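Local coordinates for Lactamase_B domain-containing protein (PDB 6XFR), which probably hydrolyses the beta-lactam ring of antibiotics to substituted beta-amino acids, as a zinc-dependent class B1 metallo-beta-lactamase, at residues Thr29-His34 against Thr49-Glu54; His78-Lys83 against Thr173-Leu178; Val162-Ala167 against His202-Asp207. All blocks are in the same frame, centred on the assembly; numbering follows the deposited sequence.

In the fold
The three contacts surround one two-zinc site. Interactions 1 and 3 are partly buried, whereas interaction 2 lies at the surface. Interaction 1 packs strand 30-40 against the turn before helix 53-67, largely through apolar contact. Interaction 2 joins the histidine-rich loop leading into helix 81-84 to a surface loop 90 residues further along the chain by a single histidine-carboxylate hydrogen bond. Interaction 3 brings together two loops, each following a strand of the second five-stranded sheet, mainly by fitting a side chain against backbone. Interactions 2 and 3 supply Asp-82 and His-202 to the same zinc ion, and interaction 1 lends the carbonyl of Pro-32 to ND1 of His-202, so its strand serves as second shell.

Interaction 1 of 3, residues Thr29-His34 against Thr49-Glu54; sequences TVVPSH and TGWGKE
Trp-51 brings the outer edge of its six-membered ring (CE3, CZ3, CH2) up to Val-31 and Ser-33, and nearly everything that packs closely here involves that ring. CG1 of Val-31 sits 3.6 Å from CH2 of Trp-51, while the carbonyl O of Val-31 approaches the ring edge at CZ3, near the ring plane. Ser-33 comes in obliquely, its CB 3.6 Å from CE3 of Trp-51. A chi1 of -162° sets CG of Trp-51 opposite the residue's N and carries the indole out of the turn to strand 30-40. Trp-51 is the centre of an inverse gamma turn; its backbone N bonds to Ser-22, and Lys-24 makes a cation-pi contact with its ring.

Away from the indole the two segments diverge. Thr-29 is exposed and poorly ordered, and at the other end Lys-53 and Glu-54 lie exposed on the outside as helix 53-67 begins after its N-cap, Gly-52.

The contact is mainly apolar, with the Val-31 carbonyl at the ring edge, and the Ser-33 hydroxyl finds its partner in Lys-83. It sets the indole about 3 Å, nearest side-chain atoms, from the metal ligand Asp-82 and about 4 Å, nearest atoms, from a sulfate that probably comes from the crystallisation liquor.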
loop_
_atom_site.group_PDB
_atom_site.type_symbol
_atom_site.label_atom_id
_atom_site.label_comp_id
_atom_site.label_asym_id
_atom_site.label_seq_id
_atom_site.Cartn_x
_atom_site.Cartn_y
_atom_site.Cartn_z
ATOM N N THR B 29 -20.844 5.834 5.174
ATOM C CA THR B 29 -19.432 5.482 5.020
ATOM C C THR B 29 -18.498 6.676 4.851
ATOM O O THR B 29 -18.863 7.715 4.284
ATOM C CB THR B 29 -19.224 4.515 3.841
ATOM O OG1 THR B 29 -20.280 3.546 3.835
ATOM C CG2 THR B 29 -17.874 3.790 3.986
ATOM N N VAL B 30 -17.271 6.485 5.316
ATOM C CA VAL B 30 -16.193 7.461 5.261
ATOM C C VAL B 30 -15.395 7.292 3.971
ATOM O O VAL B 30 -15.045 6.178 3.558
ATOM C CB VAL B 30 -15.300 7.338 6.511
ATOM C CG1 VAL B 30 -14.145 8.318 6.448
ATOM C CG2 VAL B 30 -16.128 7.581 7.759
ATOM N N VAL B 31 -15.101 8.413 3.335
ATOM C CA VAL B 31 -14.407 8.459 2.053
ATOM C C VAL B 31 -13.030 9.067 2.284
ATOM O O VAL B 31 -12.925 10.206 2.770
ATOM C CB VAL B 31 -15.203 9.272 1.020
ATOM C CG1 VAL B 31 -14.354 9.553 -0.185
ATOM C CG2 VAL B 31 -16.448 8.518 0.616
ATOM N N PRO B 32 -11.952 8.362 1.968
ATOM C CA PRO B 32 -10.619 8.967 2.018
ATOM C C PRO B 32 -10.266 9.724 0.740
ATOM O O PRO B 32 -10.810 9.483 -0.342
ATOM C CB PRO B 32 -9.699 7.751 2.211
ATOM C CG PRO B 32 -10.412 6.649 1.459
ATOM C CD PRO B 32 -11.907 6.933 1.611
ATOM N N SER B 33 -9.328 10.660 0.892
ATOM C CA SER B 33 -8.685 11.336 -0.223
ATOM C C SER B 33 -7.178 11.304 -0.003
ATOM O O SER B 33 -6.693 11.697 1.068
ATOM C CB SER B 33 -9.184 12.777 -0.372
ATOM O OG SER B 33 -9.138 13.148 -1.746
ATOM N N HIS B 34 -6.454 10.776 -0.981
ATOM C CA HIS B 34 -5.018 10.589 -0.853
ATOM C C HIS B 34 -4.271 11.666 -1.632
ATOM O O HIS B 34 -4.678 12.052 -2.737
ATOM C CB HIS B 34 -4.604 9.196 -1.339
ATOM C CG HIS B 34 -5.307 8.090 -0.629
ATOM N ND1 HIS B 34 -5.336 7.996 0.747
ATOM C CD2 HIS B 34 -6.016 7.034 -1.092
ATOM C CE1 HIS B 34 -6.033 6.928 1.102
ATOM N NE2 HIS B 34 -6.454 6.326 0.005
ATOM N N THR B 49 -3.620 19.105 -1.925
ATOM C CA THR B 49 -3.882 19.652 -0.613
ATOM C C THR B 49 -4.737 18.653 0.151
ATOM O O THR B 49 -5.221 17.669 -0.402
ATOM C CB THR B 49 -4.599 20.997 -0.746
ATOM O OG1 THR B 49 -5.833 20.789 -1.461
ATOM C CG2 THR B 49 -3.738 22.007 -1.498
ATOM N N GLY B 50 -4.980 18.924 1.418
ATOM C CA GLY B 50 -5.991 18.174 2.121
ATOM C C GLY B 50 -7.349 18.372 1.472
ATOM O O GLY B 50 -7.563 19.177 0.572
ATOM N N TRP B 51 -8.299 17.601 1.958
ATOM C CA TRP B 51 -9.666 17.703 1.485
ATOM C C TRP B 51 -10.319 18.876 2.214
ATOM O O TRP B 51 -11.210 18.727 3.049
ATOM C CB TRP B 51 -10.369 16.384 1.745
ATOM C CG TRP B 51 -11.551 16.214 0.981
ATOM C CD1 TRP B 51 -12.170 17.156 0.245
ATOM C CD2 TRP B 51 -12.315 15.017 0.855
ATOM N NE1 TRP B 51 -13.286 16.627 -0.345
ATOM C CE2 TRP B 51 -13.397 15.310 0.010
ATOM C CE3 TRP B 51 -12.185 13.726 1.368
ATOM C CZ2 TRP B 51 -14.354 14.364 -0.329
ATOM C CZ3 TRP B 51 -13.135 12.785 1.036
ATOM C CH2 TRP B 51 -14.206 13.108 0.197
ATOM N N GLY B 52 -9.806 20.062 1.933
ATOM C CA GLY B 52 -10.293 21.284 2.539
ATOM C C GLY B 52 -9.279 21.870 3.508
ATOM O O GLY B 52 -8.211 21.313 3.768
ATOM N N LYS B 53 -9.686 22.993 4.089
ATOM C CA LYS B 53 -8.823 23.805 4.952
ATOM C C LYS B 53 -8.348 23.030 6.175
ATOM O O LYS B 53 -7.149 23.026 6.496
ATOM C CB LYS B 53 -9.577 25.069 5.378
ATOM C CG LYS B 53 -8.869 25.996 6.377
ATOM C CD LYS B 53 -9.781 27.212 6.762
ATOM C CE LYS B 53 -11.282 26.821 6.648
ATOM N NZ LYS B 53 -12.306 27.802 7.153
ATOM N N GLU B 54 -9.283 22.419 6.911
ATOM C CA GLU B 54 -8.915 21.808 8.183
ATOM C C GLU B 54 -7.962 20.616 8.017
ATOM O O GLU B 54 -6.977 20.518 8.760
ATOM C CB GLU B 54 -10.163 21.389 8.947
ATOM C CG GLU B 54 -9.819 20.885 10.324
ATOM C CD GLU B 54 -9.239 21.985 11.191
ATOM O OE1 GLU B 54 -9.983 22.945 11.504
ATOM O OE2 GLU B 54 -8.034 21.900 11.529
#

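Interaction 2 of 3, residues His78-Lys83 against Thr173-Leu178; sequences HWHDDK and TADADL. With ZN (zinc ion), chain N; ZN (zinc ion), chain O; SO4 (sulfate ion), chain X.
His-80 and Asp-175 are joined by the one hydrogen bond of this contact, from NE2 of His-80 to OD1 of Asp-175 at 2.8 Å. The N-H points at the oxygen at 144°, somewhat bent. OD1 lies close to the imidazole plane, but the carboxylate is turned against the ring by 36° and receives the N-H on its anti side, 30° out of the carboxylate plane. The two side chains come from opposite directions, Asp-175 reaching in with CG anti to its carbonyl carbon.

Metal bonds use the other nitrogen. ND1 of His-80 binds one zinc at 2.2 Å, NE2 of His-78 binds the same ion, and His-141 completes this three-histidine site. Asp-82 turns to the second zinc, with OD2 2.2 Å from it, alongside Cys-160, His-202 and a water.

Packing is modest. The indole of Trp-79 has CD2 of His-80 over one face near the rim, 3.4 Å above the plane, and its CZ2 lies 3.7 Å from OD1 of Asp-175, approached obliquely. A sulfate, probably from the crystallisation liquor, has O3 over one face of the His-80 ring, near the rim; its O4 takes a weak bond from the backbone N of Asp-82.

His-78, His-80 and Asp-82 form the HxHxD signature of metallo-beta-lactamases. With ND1 of His-80 on zinc and NE2 held by a carboxylate, the ring's rotation is fixed from both ends. Asp-175, exposed and touching a neighbouring molecule in the crystal, acts as a second-shell residue whose negative charge would probably polarise the imidazole toward the metal.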
loop_
_atom_site.group_PDB
_atom_site.type_symbol
_atom_site.label_atom_id
_atom_site.label_comp_id
_atom_site.label_asym_id
_atom_site.label_seq_id
_atom_site.Cartn_x
_atom_site.Cartn_y
_atom_site.Cartn_z
ATOM N N HIS B 78 -6.124 18.458 -10.056
ATOM C CA HIS B 78 -7.248 18.983 -10.824
ATOM C C HIS B 78 -8.032 19.899 -9.889
ATOM O O HIS B 78 -7.622 20.138 -8.747
ATOM C CB HIS B 78 -8.057 17.852 -11.471
ATOM C CG HIS B 78 -8.885 17.047 -10.527
ATOM N ND1 HIS B 78 -8.346 16.331 -9.484
ATOM C CD2 HIS B 78 -10.214 16.796 -10.511
ATOM C CE1 HIS B 78 -9.315 15.704 -8.843
ATOM N NE2 HIS B 78 -10.455 15.963 -9.450
ATOM N N TRP B 79 -9.143 20.452 -10.388
ATOM C CA TRP B 79 -9.722 21.620 -9.723
ATOM C C TRP B 79 -10.656 21.295 -8.564
ATOM O O TRP B 79 -10.996 22.212 -7.807
ATOM C CB TRP B 79 -10.482 22.495 -10.728
ATOM C CG TRP B 79 -11.678 21.874 -11.391
ATOM C CD1 TRP B 79 -11.695 21.159 -12.560
ATOM C CD2 TRP B 79 -13.039 21.960 -10.960
ATOM N NE1 TRP B 79 -12.984 20.795 -12.883
ATOM C CE2 TRP B 79 -13.829 21.267 -11.915
ATOM C CE3 TRP B 79 -13.675 22.561 -9.861
ATOM C CZ2 TRP B 79 -15.218 21.150 -11.800
ATOM C CZ3 TRP B 79 -15.059 22.446 -9.750
ATOM C CH2 TRP B 79 -15.814 21.742 -10.715
ATOM N N HIS B 80 -10.995 20.028 -8.346
ATOM C CA HIS B 80 -11.989 19.691 -7.342
ATOM C C HIS B 80 -11.460 19.884 -5.919
ATOM O O HIS B 80 -10.252 19.854 -5.649
ATOM C CB HIS B 80 -12.454 18.254 -7.536
ATOM C CG HIS B 80 -13.489 18.079 -8.600
ATOM N ND1 HIS B 80 -13.688 16.878 -9.248
ATOM C CD2 HIS B 80 -14.392 18.940 -9.122
ATOM C CE1 HIS B 80 -14.668 17.006 -10.124
ATOM N NE2 HIS B 80 -15.113 18.247 -10.070
ATOM N N ASP B 81 -12.411 20.029 -4.989
ATOM C CA ASP B 81 -12.075 20.387 -3.615
ATOM C C ASP B 81 -11.191 19.334 -2.959
ATOM O O ASP B 81 -10.299 19.673 -2.170
ATOM C CB ASP B 81 -13.354 20.606 -2.802
ATOM C CG ASP B 81 -13.851 22.070 -2.829
ATOM O OD1 ASP B 81 -14.922 22.337 -2.245
ATOM O OD2 ASP B 81 -13.187 22.949 -3.427
ATOM N N ASP B 82 -11.408 18.046 -3.281
ATOM C CA ASP B 82 -10.657 16.960 -2.638
ATOM C C ASP B 82 -9.178 16.979 -3.000
ATOM O O ASP B 82 -8.366 16.520 -2.199
ATOM C CB ASP B 82 -11.286 15.581 -2.948
ATOM C CG ASP B 82 -11.106 15.122 -4.408
ATOM O OD1 ASP B 82 -11.081 15.953 -5.333
ATOM O OD2 ASP B 82 -11.043 13.902 -4.655
ATOM N N LYS B 83 -8.795 17.545 -4.144
ATOM C CA LYS B 83 -7.382 17.693 -4.479
ATOM C C LYS B 83 -6.871 19.126 -4.393
ATOM O O LYS B 83 -5.651 19.330 -4.462
ATOM C CB LYS B 83 -7.091 17.151 -5.895
ATOM C CG LYS B 83 -7.702 15.747 -6.193
ATOM C CD LYS B 83 -6.905 14.561 -5.629
ATOM C CE LYS B 83 -7.353 14.251 -4.192
ATOM N NZ LYS B 83 -6.660 13.150 -3.460
ATOM N N THR B 173 -20.075 10.593 -12.271
ATOM C CA THR B 173 -19.665 10.789 -13.646
ATOM C C THR B 173 -20.030 12.182 -14.167
ATOM O O THR B 173 -19.837 12.457 -15.357
ATOM C CB THR B 173 -20.299 9.679 -14.490
ATOM O OG1 THR B 173 -21.715 9.684 -14.269
ATOM C CG2 THR B 173 -19.770 8.335 -14.061
ATOM N N ALA B 174 -20.506 13.082 -13.291
ATOM C CA ALA B 174 -21.080 14.359 -13.727
ATOM C C ALA B 174 -20.089 15.186 -14.550
ATOM O O ALA B 174 -20.319 15.456 -15.736
ATOM C CB ALA B 174 -21.566 15.150 -12.514
ATOM N N ASP B 175 -18.974 15.596 -13.940
ATOM C CA ASP B 175 -17.918 16.250 -14.707
ATOM C C ASP B 175 -17.093 15.257 -15.507
ATOM O O ASP B 175 -16.142 15.669 -16.189
ATOM C CB ASP B 175 -16.952 17.035 -13.800
ATOM C CG ASP B 175 -17.638 18.116 -12.968
ATOM O OD1 ASP B 175 -17.346 18.165 -11.751
ATOM O OD2 ASP B 175 -18.447 18.909 -13.523
ATOM N N ALA B 176 -17.459 13.974 -15.460
ATOM C CA ALA B 176 -16.631 12.921 -16.018
ATOM C C ALA B 176 -16.651 12.979 -17.536
ATOM O O ALA B 176 -17.595 13.484 -18.159
ATOM C CB ALA B 176 -17.116 11.544 -15.555
ATOM N N ASP B 177 -15.587 12.451 -18.128
ATOM C CA ASP B 177 -15.451 12.356 -19.576
ATOM C C ASP B 177 -15.343 10.875 -19.880
ATOM O O ASP B 177 -14.243 10.352 -20.073
ATOM C CB ASP B 177 -14.267 13.107 -20.070
ATOM C CG ASP B 177 -14.267 13.247 -21.567
ATOM O OD1 ASP B 177 -13.422 14.006 -22.096
ATOM O OD2 ASP B 177 -15.136 12.609 -22.208
ATOM N N LEU B 178 -16.493 10.197 -19.905
ATOM C CA LEU B 178 -16.489 8.744 -20.001
ATOM C C LEU B 178 -15.878 8.274 -21.308
ATOM O O LEU B 178 -15.321 7.177 -21.372
ATOM C CB LEU B 178 -17.914 8.216 -19.877
ATOM C CG LEU B 178 -18.501 8.400 -18.486
ATOM C CD1 LEU B 178 -19.828 7.706 -18.414
ATOM C CD2 LEU B 178 -17.531 7.892 -17.418
HETATM ZN ZN ZN N . -12.346 15.195 -8.677
HETATM ZN ZN ZN O . -11.987 12.545 -6.169
HETATM S S SO4 X . -15.135 15.915 -4.847
HETATM O O1 SO4 X . -14.072 15.197 -5.558
HETATM O O2 SO4 X . -15.979 14.908 -4.180
HETATM O O3 SO4 X . -15.910 16.696 -5.807
HETATM O O4 SO4 X . -14.600 16.874 -3.877
HETATM O O HOH W 1 -13.506 11.113 -7.157
#

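Interaction 3 of 3, residues Val162-Ala167 against His202-Asp207; sequences VKDLQA and HGPWGD. With ZN (zinc ion), chain O.
Asp-164 sets its side chain against the backbone of Gly-203 and the ring of Pro-204. OD1 of Asp-164 is 3.3 Å from CA of Gly-203; because Gly-203 has no side chain, the carboxylate can lie this close to the main chain. CB of Asp-164 comes within 3.3 Å of the carbonyl O of Pro-204, and CG is 3.7 Å from CD of the proline ring, which it meets at a slant. These are packing contacts; the segments share no direct hydrogen bond.

The carboxylate is steadied from its own side. OD2 of Asp-164 accepts the backbone N of Gln-166 at 2.9 Å, the donor arriving from above the carboxylate plane, which makes an Asx turn. With CG placed between N and the carbonyl carbon (chi1 71°), the group can fold back over the turn this way. A type I beta turn from Asp-164 to Ala-167 closes on a bond from N of Ala-167 to O of Asp-164.

Further out, Leu-165 and Val-162 pack on helix 209-217, and OD1 of Asp-207 caps the N of Ser-209 at the start of that helix. The second subunit reaches this edge too: its Val-10 accepts from Gln-166, and its Ser-14 bonds to Asp-207.

At the other end His-202 places NE2 2.0 Å from zinc, while its ND1 is held by the carbonyl of Pro-32. Together with Asp-82 and Cys-160 it makes the Asp-Cys-His zinc site typical of B1 metallo-beta-lactamases.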
loop_
_atom_site.group_PDB
_atom_site.type_symbol
_atom_site.label_atom_id
_atom_site.label_comp_id
_atom_site.label_asym_id
_atom_site.label_seq_id
_atom_site.Cartn_x
_atom_site.Cartn_y
_atom_site.Cartn_z
ATOM N N VAL B 162 -7.569 7.284 -11.562
ATOM C CA VAL B 162 -7.396 5.851 -11.329
ATOM C C VAL B 162 -8.296 5.428 -10.182
ATOM O O VAL B 162 -8.403 6.136 -9.177
ATOM C CB VAL B 162 -5.928 5.516 -11.003
ATOM C CG1 VAL B 162 -5.757 3.993 -10.872
ATOM C CG2 VAL B 162 -4.987 6.104 -12.068
ATOM N N LYS B 163 -8.896 4.255 -10.300
ATOM C CA LYS B 163 -9.708 3.710 -9.221
ATOM C C LYS B 163 -8.968 2.557 -8.549
ATOM O O LYS B 163 -8.084 1.927 -9.141
ATOM C CB LYS B 163 -11.072 3.251 -9.753
ATOM C CG LYS B 163 -11.976 4.399 -10.177
ATOM C CD LYS B 163 -13.343 4.352 -9.495
ATOM C CE LYS B 163 -13.342 5.095 -8.173
ATOM N NZ LYS B 163 -13.105 6.542 -8.408
ATOM N N ASP B 164 -9.303 2.315 -7.279
ATOM C CA ASP B 164 -8.706 1.212 -6.535
ATOM C C ASP B 164 -9.378 -0.108 -6.922
ATOM O O ASP B 164 -10.473 -0.139 -7.514
ATOM C CB ASP B 164 -8.788 1.430 -5.009
ATOM C CG ASP B 164 -10.214 1.287 -4.434
ATOM O OD1 ASP B 164 -10.929 2.307 -4.355
ATOM O OD2 ASP B 164 -10.632 0.173 -4.032
ATOM N N LEU B 165 -8.688 -1.213 -6.592
ATOM C CA LEU B 165 -9.082 -2.545 -7.064
ATOM C C LEU B 165 -10.390 -3.048 -6.451
ATOM O O LEU B 165 -10.978 -4.011 -6.976
ATOM C CB LEU B 165 -7.948 -3.533 -6.802
ATOM C CG LEU B 165 -6.711 -3.329 -7.673
ATOM C CD1 LEU B 165 -5.618 -4.235 -7.199
ATOM C CD2 LEU B 165 -7.053 -3.606 -9.096
ATOM N N GLN B 166 -10.871 -2.411 -5.383
ATOM C CA GLN B 166 -12.150 -2.756 -4.783
ATOM C C GLN B 166 -13.284 -1.805 -5.164
ATOM O O GLN B 166 -14.396 -1.961 -4.653
ATOM C CB GLN B 166 -12.005 -2.841 -3.261
ATOM C CG GLN B 166 -11.372 -4.150 -2.841
ATOM C CD GLN B 166 -11.203 -4.263 -1.352
ATOM O OE1 GLN B 166 -10.811 -3.288 -0.691
ATOM N NE2 GLN B 166 -11.500 -5.465 -0.797
ATOM N N ALA B 167 -13.041 -0.820 -6.024
ATOM C CA ALA B 167 -14.137 -0.006 -6.551
ATOM C C ALA B 167 -14.962 -0.828 -7.539
ATOM O O ALA B 167 -14.406 -1.510 -8.409
ATOM C CB ALA B 167 -13.594 1.255 -7.231
ATOM N N HIS B 202 -9.146 7.525 -3.852
ATOM C CA HIS B 202 -10.244 7.217 -2.949
ATOM C C HIS B 202 -10.293 5.742 -2.544
ATOM O O HIS B 202 -11.342 5.227 -2.135
ATOM C CB HIS B 202 -11.550 7.681 -3.590
ATOM C CG HIS B 202 -11.563 9.145 -3.917
ATOM N ND1 HIS B 202 -11.336 10.116 -2.965
ATOM C CD2 HIS B 202 -11.758 9.802 -5.083
ATOM C CE1 HIS B 202 -11.398 11.306 -3.530
ATOM N NE2 HIS B 202 -11.659 11.144 -4.814
ATOM N N GLY B 203 -9.146 5.068 -2.581
ATOM C CA GLY B 203 -9.030 3.711 -2.108
ATOM C C GLY B 203 -7.569 3.348 -1.937
ATOM O O GLY B 203 -6.672 4.184 -2.137
ATOM N N PRO B 204 -7.308 2.102 -1.531
ATOM C CA PRO B 204 -5.920 1.651 -1.322
ATOM C C PRO B 204 -5.148 1.601 -2.625
ATOM O O PRO B 204 -5.710 1.378 -3.696
ATOM C CB PRO B 204 -6.080 0.250 -0.711
ATOM C CG PRO B 204 -7.559 0.197 -0.239
ATOM C CD PRO B 204 -8.299 1.059 -1.222
ATOM N N TRP B 205 -3.845 1.820 -2.526
ATOM C CA TRP B 205 -2.985 1.774 -3.699
ATOM C C TRP B 205 -2.561 0.327 -4.009
ATOM O O TRP B 205 -2.785 -0.597 -3.234
ATOM C CB TRP B 205 -1.775 2.683 -3.494
ATOM C CG TRP B 205 -1.259 2.704 -2.050
ATOM C CD1 TRP B 205 -0.167 2.033 -1.554
ATOM C CD2 TRP B 205 -1.822 3.428 -0.926
ATOM N NE1 TRP B 205 -0.017 2.290 -0.212
ATOM C CE2 TRP B 205 -1.009 3.141 0.201
ATOM C CE3 TRP B 205 -2.939 4.287 -0.765
ATOM C CZ2 TRP B 205 -1.270 3.684 1.476
ATOM C CZ3 TRP B 205 -3.187 4.836 0.504
ATOM C CH2 TRP B 205 -2.354 4.524 1.609
ATOM N N GLY B 206 -1.990 0.122 -5.175
ATOM C CA GLY B 206 -1.560 -1.206 -5.579
ATOM C C GLY B 206 -0.507 -1.159 -6.664
ATOM O O GLY B 206 0.209 -0.177 -6.817
ATOM N N ASP B 207 -0.420 -2.233 -7.438
ATOM C CA ASP B 207 0.517 -2.227 -8.552
ATOM C C ASP B 207 -0.204 -1.743 -9.809
ATOM O O ASP B 207 -1.226 -1.057 -9.740
ATOM C CB ASP B 207 1.190 -3.594 -8.713
ATOM C CG ASP B 207 0.212 -4.748 -8.916
ATOM O OD1 ASP B 207 -1.025 -4.513 -8.958
ATOM O OD2 ASP B 207 0.721 -5.917 -9.030
HETATM ZN ZN ZN O . -11.987 12.545 -6.169
HETATM O O HOH W 1 -13.506 11.113 -7.157
#